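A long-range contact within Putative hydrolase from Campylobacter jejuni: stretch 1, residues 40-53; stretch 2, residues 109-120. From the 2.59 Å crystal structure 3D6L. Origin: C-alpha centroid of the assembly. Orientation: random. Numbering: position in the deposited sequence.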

# COMPACT_ATOMS: atom_id res chain seq x y z
N ALA A 40 1.77 -0.08 -24.57
CA ALA A 40 1.40 -0.11 -25.98
C ALA A 40 1.99 1.09 -26.72
O ALA A 40 2.51 0.93 -27.82
CB ALA A 40 -0.11 -0.15 -26.15
N ALA A 41 1.90 2.26 -26.10
CA ALA A 41 2.43 3.50 -26.68
C ALA A 41 3.96 3.49 -26.81
O ALA A 41 4.50 4.02 -27.77
CB ALA A 41 1.96 4.70 -25.88
N ARG A 42 4.64 2.87 -25.84
CA ARG A 42 6.10 2.77 -25.88
C ARG A 42 6.64 1.89 -27.03
O ARG A 42 7.81 2.00 -27.39
CB ARG A 42 6.67 2.32 -24.54
CG ARG A 42 6.92 3.46 -23.56
CD ARG A 42 7.79 3.03 -22.38
NE ARG A 42 7.22 1.88 -21.68
CZ ARG A 42 6.31 1.94 -20.70
NH1 ARG A 42 5.85 3.11 -20.28
NH2 ARG A 42 5.87 0.81 -20.15
N GLU A 43 5.80 1.03 -27.60
CA GLU A 43 6.15 0.35 -28.86
C GLU A 43 6.49 1.34 -29.98
O GLU A 43 7.20 1.00 -30.94
CB GLU A 43 5.01 -0.56 -29.32
CG GLU A 43 4.95 -1.89 -28.60
CD GLU A 43 3.64 -2.63 -28.86
OE1 GLU A 43 3.42 -3.70 -28.22
OE2 GLU A 43 2.82 -2.13 -29.68
N LEU A 44 5.97 2.56 -29.86
CA LEU A 44 6.28 3.63 -30.79
C LEU A 44 7.26 4.63 -30.22
O LEU A 44 7.72 5.53 -30.92
CB LEU A 44 4.99 4.33 -31.24
CG LEU A 44 4.26 3.56 -32.33
CD1 LEU A 44 2.76 3.67 -32.16
CD2 LEU A 44 4.69 4.06 -33.69
N SER A 45 7.60 4.46 -28.94
CA SER A 45 8.47 5.37 -28.21
C SER A 45 9.08 4.66 -27.00
O SER A 45 8.66 4.90 -25.86
CB SER A 45 7.67 6.60 -27.76
OG SER A 45 8.44 7.43 -26.92
N PRO A 46 10.09 3.80 -27.24
CA PRO A 46 10.65 2.84 -26.28
C PRO A 46 11.09 3.41 -24.92
O PRO A 46 10.81 2.79 -23.89
CB PRO A 46 11.85 2.26 -27.03
CG PRO A 46 11.49 2.40 -28.47
CD PRO A 46 10.77 3.71 -28.55
N GLU A 47 11.77 4.56 -24.92
CA GLU A 47 12.33 5.13 -23.68
C GLU A 47 11.29 5.56 -22.64
O GLU A 47 11.37 5.15 -21.49
CB GLU A 47 13.27 6.31 -23.96
CG GLU A 47 14.69 5.91 -24.32
CD GLU A 47 14.93 5.88 -25.83
OE1 GLU A 47 13.95 5.66 -26.59
OE2 GLU A 47 16.10 6.09 -26.24
N ARG A 48 10.35 6.41 -23.05
CA ARG A 48 9.40 7.02 -22.12
C ARG A 48 8.20 7.62 -22.84
O ARG A 48 8.31 8.16 -23.94
CB ARG A 48 10.11 8.10 -21.29
CG ARG A 48 9.34 8.57 -20.05
CD ARG A 48 9.95 9.82 -19.46
NE ARG A 48 9.00 10.48 -18.57
CZ ARG A 48 9.28 11.53 -17.80
NH1 ARG A 48 10.49 12.07 -17.78
NH2 ARG A 48 8.33 12.04 -17.02
N VAL A 49 7.03 7.51 -22.22
CA VAL A 49 5.87 8.30 -22.64
C VAL A 49 5.29 8.99 -21.41
O VAL A 49 5.42 8.48 -20.28
CB VAL A 49 4.80 7.45 -23.38
CG1 VAL A 49 5.34 6.95 -24.74
CG2 VAL A 49 4.29 6.29 -22.52
N VAL A 50 4.69 10.16 -21.60
CA VAL A 50 3.92 10.74 -20.51
C VAL A 50 2.46 10.81 -20.92
O VAL A 50 2.15 11.11 -22.07
CB VAL A 50 4.50 12.09 -19.92
CG1 VAL A 50 6.01 12.19 -20.11
CG2 VAL A 50 3.80 13.32 -20.48
N THR A 51 1.57 10.50 -19.98
CA THR A 51 0.14 10.49 -20.25
C THR A 51 -0.39 11.92 -20.30
O THR A 51 -0.24 12.67 -19.33
CB THR A 51 -0.63 9.69 -19.17
OG1 THR A 51 0.12 8.51 -18.82
CG2 THR A 51 -2.00 9.28 -19.68
N ILE A 52 -1.00 12.31 -21.41
CA ILE A 52 -1.53 13.67 -21.55
C ILE A 52 -3.05 13.78 -21.44
O ILE A 52 -3.56 14.82 -21.01
CB ILE A 52 -1.02 14.40 -22.83
CG1 ILE A 52 -1.31 13.58 -24.09
CG2 ILE A 52 0.46 14.74 -22.71
CD1 ILE A 52 -1.56 14.44 -25.33
N SER A 53 -3.78 12.74 -21.83
CA SER A 53 -5.24 12.77 -21.72
C SER A 53 -5.92 11.40 -21.71
O SER A 53 -5.33 10.38 -22.05
CB SER A 53 -5.85 13.68 -22.79
OG SER A 53 -5.66 13.16 -24.09
N LEU A 109 -9.92 5.49 -23.84
CA LEU A 109 -9.08 6.03 -24.90
C LEU A 109 -8.05 6.95 -24.25
O LEU A 109 -8.40 8.03 -23.77
CB LEU A 109 -9.92 6.84 -25.88
CG LEU A 109 -9.69 6.78 -27.40
CD1 LEU A 109 -10.31 8.02 -28.05
CD2 LEU A 109 -8.22 6.61 -27.80
N VAL A 110 -6.79 6.52 -24.23
CA VAL A 110 -5.74 7.27 -23.53
C VAL A 110 -4.76 7.85 -24.55
O VAL A 110 -4.44 7.19 -25.54
CB VAL A 110 -4.95 6.37 -22.52
CG1 VAL A 110 -4.23 7.22 -21.49
CG2 VAL A 110 -5.87 5.37 -21.82
N THR A 111 -4.27 9.06 -24.30
CA THR A 111 -3.27 9.66 -25.18
C THR A 111 -1.96 9.95 -24.44
O THR A 111 -1.96 10.46 -23.31
CB THR A 111 -3.81 10.94 -25.90
OG1 THR A 111 -5.10 10.66 -26.47
CG2 THR A 111 -2.86 11.37 -27.03
N TYR A 112 -0.86 9.63 -25.10
CA TYR A 112 0.48 9.77 -24.56
C TYR A 112 1.30 10.65 -25.48
O TYR A 112 1.01 10.75 -26.67
CB TYR A 112 1.15 8.38 -24.41
CG TYR A 112 0.34 7.42 -23.57
CD1 TYR A 112 -0.64 6.61 -24.13
CD2 TYR A 112 0.55 7.35 -22.19
CE1 TYR A 112 -1.39 5.73 -23.35
CE2 TYR A 112 -0.20 6.49 -21.39
CZ TYR A 112 -1.16 5.68 -21.97
OH TYR A 112 -1.90 4.83 -21.17
N VAL A 113 2.33 11.29 -24.93
CA VAL A 113 3.29 12.00 -25.75
C VAL A 113 4.61 11.23 -25.68
O VAL A 113 5.00 10.76 -24.61
CB VAL A 113 3.45 13.49 -25.34
CG1 VAL A 113 4.01 13.62 -23.93
CG2 VAL A 113 4.33 14.24 -26.32
N SER A 114 5.28 11.08 -26.81
CA SER A 114 6.57 10.41 -26.84
C SER A 114 7.65 11.40 -26.43
O SER A 114 7.78 12.48 -27.02
CB SER A 114 6.83 9.83 -28.23
OG SER A 114 7.96 10.42 -28.83
N VAL A 115 8.41 11.07 -25.39
CA VAL A 115 9.39 11.99 -24.83
C VAL A 115 10.74 11.32 -24.59
O VAL A 115 10.83 10.09 -24.51
CB VAL A 115 8.93 12.63 -23.49
CG1 VAL A 115 7.79 13.61 -23.72
CG2 VAL A 115 8.54 11.58 -22.47
N THR A 116 11.77 12.14 -24.48
CA THR A 116 13.08 11.70 -24.02
C THR A 116 12.99 11.32 -22.54
O THR A 116 12.13 11.81 -21.82
CB THR A 116 14.14 12.82 -24.18
OG1 THR A 116 13.67 14.03 -23.58
CG2 THR A 116 14.45 13.07 -25.67
N ARG A 117 13.89 10.45 -22.10
CA ARG A 117 13.94 10.05 -20.70
C ARG A 117 13.99 11.23 -19.70
O ARG A 117 13.74 11.03 -18.51
CB ARG A 117 15.06 9.00 -20.46
CG ARG A 117 16.53 9.49 -20.56
CD ARG A 117 16.99 9.96 -21.98
NE ARG A 117 16.32 9.27 -23.08
CZ ARG A 117 16.37 9.64 -24.36
NH1 ARG A 117 15.70 8.95 -25.28
NH2 ARG A 117 17.06 10.72 -24.73
N ASP A 118 14.27 12.44 -20.19
CA ASP A 118 14.23 13.65 -19.33
C ASP A 118 13.00 14.55 -19.58
O ASP A 118 12.89 15.66 -19.03
CB ASP A 118 15.57 14.42 -19.35
CG ASP A 118 15.58 15.65 -20.28
OD1 ASP A 118 16.20 16.68 -19.90
OD2 ASP A 118 14.98 15.60 -21.39
N GLY A 119 12.07 14.06 -20.40
CA GLY A 119 10.74 14.66 -20.54
C GLY A 119 10.53 15.70 -21.62
O GLY A 119 9.55 16.45 -21.57
N LYS A 120 11.42 15.76 -22.60
CA LYS A 120 11.25 16.69 -23.72
C LYS A 120 10.63 15.97 -24.91
O LYS A 120 10.90 14.79 -25.13
CB LYS A 120 12.58 17.35 -24.11
CG LYS A 120 13.23 18.14 -22.96
CD LYS A 120 14.30 19.12 -23.47
CE LYS A 120 13.69 20.48 -23.88
NZ LYS A 120 14.72 21.41 -24.44

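The apolar centre of this contact lies on the face of the sheet that carries Val50, Val113 and Val115. Val50 CG2 approaches Val113 CG1 to 3.5 Å, and Val50 CG1 lies 3.5 Å from Val115 CG2, so one branched side chain touches two valines of the partner strand. Ile52 extends the patch: its CG2 is 3.9 Å from Val113 CG1, and its CD1 is 3.7 Å from Thr111 CG2. Beta-branched residues suit these positions, because their methyl groups branch close to the backbone and can meet across an extended pair of strands.

On the other face, Tyr112 is the main filler and loses 94 Å² to the first stretch, the largest share of any residue in the 864 Å² buried between the two. With chi1 at -57° (m) and chi2 at 89°, its ring reaches both Val49, whose CG2 is 3.9 Å from Tyr112 CD2, and the helical Ala41, whose CB is 3.7 Å from Tyr112 CD1. The small methyl of Ala41 points toward the second stretch and fits close against the ring. Thr51 also contributes here, with CG2 3.5 Å from Val110 CG1; its OG1 is hydrogen-bonded elsewhere in the structure, as is Tyr112 OH, so neither hydroxyl is left unsatisfied.

Between these faces the backbones are joined as antiparallel strands, their directions 138° apart. Val50 and Val113 form a reciprocal pair: Val50 N donates to Val113 O at 3.1 Å, and Val113 N to Val50 O at 2.9 Å. The carbonyls also receive CA-H...O contacts, from Val49 CA to Val113 O (3.3 Å) and from Tyr112 CA to Val50 O (3.3 Å). Beyond Thr51, which pairs with Tyr112 at a CA-CA distance of 4.4 Å, the register slips by one residue. The evidence for this bulge is a shared acceptor: Thr111 O receives both Ile52 N at 2.8 Å and Ser53 N at 3.3 Å. Thr111 N returns a bond to Ser53 O at 2.8 Å. The phi/psi of Ile52, -105/-30, departs from extended values at this irregularity.

Toward the other end, Val115 N donates to Arg48 O at 3.3 Å with a nearly straight angle of 173°. The same carbonyl accepts a bond from Ser45 OG at 3.1 Å, which ties the loop before the strand to the pairing; Ser45 OG also packs 3.2 Å from Ser114 CB.

The polar edge is built by arginines. Arg48 is extended, t at chi1 to chi3, so its CD passes 3.8 Å from Val115 CG2 before the guanidinium reaches the type I turn from Thr116 to Gly119, where Arg48 NH1 makes a weak hydrogen bond to Arg117 O at 3.5 Å. Gly119, at phi/psi 92/18, suits the turn because a CB would jam against the preceding carbonyl oxygen. Finally, exposed Arg117 curls its end back so that its NH1 forms a salt bridge with Glu47 OE2 at 3.0 Å.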